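Local coordinates for protein thiol transferase (Phanerochaete chrysosporium, PDB 4F0B) that probably catalyses glutathione-dependent thiol transfer as a Ure2p-type glutathione transferase and binds oxidized glutathione disulfide, at residues D60-L63 with K64-P67. Numbering follows the deposited sequence.
Sequences DWFL and KICP
With CG of Phe62 turned anti to its own backbone nitrogen (chi1 -177°) and SG of Cys66 likewise anti to the nitrogen of Cys66, the phenyl ring swings forward along the chain and the cysteine offers its CB rather than its sulfur. The ring meets that carbon obliquely, Phe62 CE2 lying 3.8 Å from Cys66 CB, and its CD1 side reaches the branched CB of Ile65 more loosely. Trp61 adopts a different rotamer, CG set between the backbone N and the carbonyl carbon (chi1 69°), which carries the six-membered half of the indole to Ile65: CD1 of Ile65 sits at the ring edge, near its plane, 4.0 Å from Trp61 CZ3. The CB of Phe62 covers part of one indole face.

In the thioredoxin-like N-terminal domain of this glutathione transferase, the turn leads from the short helix 60-63 toward strand 73-76. One carbonyl, Phe62 O, closes it by accepting from the nitrogens three and four residues on. Cys66 N lies 2.8 Å from Phe62 O, its bond almost straight at the hydrogen and nearly in line with the carbonyl. Ile65 N, 2.9 Å from Phe62 O, arrives from above the carbonyl plane. Lys64 N adds a weak bond to Trp61 O. The CA-H of Leu63 points to Cys66 O, with Leu63 CA and Cys66 O 3.4 Å apart.

Phe62, Ile65 and Cys66 all pack on Ala73 of strand 73-76, and Pro67 touches Trp118 of the second subunit. The indole stacks on His54 and gives its NE1 hydrogen to His54 O, which helps fix the ring that Ile65 abuts. The Phe62 side chain lies about 7 Å from a bound oxidized glutathione disulfide.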
ATOM      1  N   ASP A  60     -15.471  17.249  -8.991  1.00 11.88           N
ATOM      2  CA  ASP A  60     -15.292  17.825  -7.670  1.00 12.23           C
ATOM      3  C   ASP A  60     -16.103  17.132  -6.561  1.00 11.70           C
ATOM      4  O   ASP A  60     -15.600  16.917  -5.460  1.00 12.93           O
ATOM      5  CB  ASP A  60     -15.610  19.321  -7.728  1.00 13.69           C
ATOM      6  CG  ASP A  60     -15.202  20.031  -6.482  1.00 23.97           C
ATOM      7  OD1 ASP A  60     -13.983  20.183  -6.293  1.00 27.59           O
ATOM      8  OD2 ASP A  60     -16.086  20.416  -5.682  1.00 30.39           O
ATOM      9  N   TRP A  61     -17.367  16.802  -6.839  1.00 11.55           N
ATOM     10  CA  TRP A  61     -18.177  16.153  -5.808  1.00 12.32           C
ATOM     11  C   TRP A  61     -17.532  14.853  -5.337  1.00 12.41           C
ATOM     12  O   TRP A  61     -17.594  14.513  -4.149  1.00 12.93           O
ATOM     13  CB  TRP A  61     -19.626  15.885  -6.268  1.00 12.34           C
ATOM     14  CG  TRP A  61     -19.745  14.836  -7.333  1.00 11.71           C
ATOM     15  CD1 TRP A  61     -19.757  15.025  -8.698  1.00 11.00           C
ATOM     16  CD2 TRP A  61     -19.819  13.412  -7.125  1.00 10.85           C
ATOM     17  NE1 TRP A  61     -19.840  13.808  -9.340  1.00 12.50           N
ATOM     18  CE2 TRP A  61     -19.893  12.805  -8.397  1.00 11.19           C
ATOM     19  CE3 TRP A  61     -19.857  12.603  -5.984  1.00  9.62           C
ATOM     20  CZ2 TRP A  61     -19.986  11.409  -8.561  1.00 11.74           C
ATOM     21  CZ3 TRP A  61     -19.942  11.202  -6.153  1.00 11.01           C
ATOM     22  CH2 TRP A  61     -20.011  10.633  -7.430  1.00 10.59           C
ATOM     23  N   PHE A  62     -16.869  14.138  -6.246  1.00  9.37           N
ATOM     24  CA  PHE A  62     -16.292  12.861  -5.865  1.00  8.54           C
ATOM     25  C   PHE A  62     -15.004  13.046  -5.094  1.00 10.98           C
ATOM     26  O   PHE A  62     -14.645  12.196  -4.273  1.00  9.45           O
ATOM     27  CB  PHE A  62     -16.094  11.978  -7.094  1.00 10.96           C
ATOM     28  CG  PHE A  62     -15.565  10.595  -6.764  1.00  7.90           C
ATOM     29  CD1 PHE A  62     -16.342   9.699  -6.056  1.00  8.91           C
ATOM     30  CD2 PHE A  62     -14.295  10.203  -7.202  1.00  7.49           C
ATOM     31  CE1 PHE A  62     -15.856   8.416  -5.769  1.00  8.65           C
ATOM     32  CE2 PHE A  62     -13.791   8.937  -6.935  1.00  6.64           C
ATOM     33  CZ  PHE A  62     -14.582   8.040  -6.208  1.00  7.27           C
ATOM     34  N   LEU A  63     -14.300  14.153  -5.329  1.00 10.85           N
ATOM     35  CA  LEU A  63     -13.056  14.419  -4.623  1.00 11.50           C
ATOM     36  C   LEU A  63     -13.314  14.568  -3.111  1.00 11.80           C
ATOM     37  O   LEU A  63     -12.409  14.337  -2.309  1.00 13.91           O
ATOM     38  CB  LEU A  63     -12.333  15.635  -5.257  1.00 13.35           C
ATOM     39  CG  LEU A  63     -11.868  15.430  -6.714  1.00 15.31           C
ATOM     40  CD1 LEU A  63     -11.174  16.678  -7.275  1.00 17.38           C
ATOM     41  CD2 LEU A  63     -10.919  14.233  -6.796  1.00 14.54           C
ATOM     42  N   LYS A  64     -14.561  14.891  -2.724  1.00 12.49           N
ATOM     43  CA  LYS A  64     -14.944  14.921  -1.305  1.00 13.62           C
ATOM     44  C   LYS A  64     -14.991  13.548  -0.652  1.00 13.42           C
ATOM     45  O   LYS A  64     -14.929  13.420   0.585  1.00 17.60           O
ATOM     46  CB  LYS A  64     -16.315  15.592  -1.107  1.00 18.39           C
ATOM     47  CG  LYS A  64     -16.340  17.086  -1.421  1.00 24.01           C
ATOM     48  CD  LYS A  64     -17.717  17.686  -1.148  1.00 31.18           C
ATOM     49  CE  LYS A  64     -17.750  19.170  -1.518  1.00 36.38           C
ATOM     50  NZ  LYS A  64     -19.061  19.816  -1.184  1.00 41.37           N
ATOM     51  N   ILE A  65     -15.117  12.504  -1.478  1.00  9.44           N
ATOM     52  CA  ILE A  65     -15.156  11.130  -1.000  1.00 10.01           C
ATOM     53  C   ILE A  65     -13.782  10.513  -1.181  1.00 10.97           C
ATOM     54  O   ILE A  65     -13.250   9.888  -0.253  1.00 11.53           O
ATOM     55  CB  ILE A  65     -16.208  10.338  -1.768  1.00 10.34           C
ATOM     56  CG1 ILE A  65     -17.604  10.898  -1.426  1.00 10.46           C
ATOM     57  CG2 ILE A  65     -16.147   8.840  -1.426  1.00  9.51           C
ATOM     58  CD1 ILE A  65     -18.720  10.449  -2.401  1.00 12.69           C
ATOM     59  N   CYS A  66     -13.186  10.706  -2.355  1.00  7.90           N
ATOM     60  CA  CYS A  66     -11.842  10.174  -2.628  1.00  8.98           C
ATOM     61  C   CYS A  66     -10.954  11.307  -3.121  1.00  7.92           C
ATOM     62  O   CYS A  66     -11.046  11.704  -4.283  1.00  7.11           O
ATOM     63  CB  CYS A  66     -11.865   9.089  -3.696  1.00  8.53           C
ATOM     64  SG  CYS A  66     -10.203   8.449  -4.025  1.00  7.86           S
ATOM     65  N   PRO A  67     -10.104  11.847  -2.248  1.00  7.75           N
ATOM     66  CA  PRO A  67      -9.305  13.025  -2.661  1.00  9.26           C
ATOM     67  C   PRO A  67      -8.316  12.724  -3.785  1.00  7.77           C
ATOM     68  O   PRO A  67      -7.870  13.650  -4.466  1.00  9.29           O
ATOM     69  CB  PRO A  67      -8.587  13.454  -1.378  1.00 12.31           C
ATOM     70  CG  PRO A  67      -8.727  12.315  -0.420  1.00 20.61           C
ATOM     71  CD  PRO A  67      -9.952  11.499  -0.826  1.00 11.05           C
TER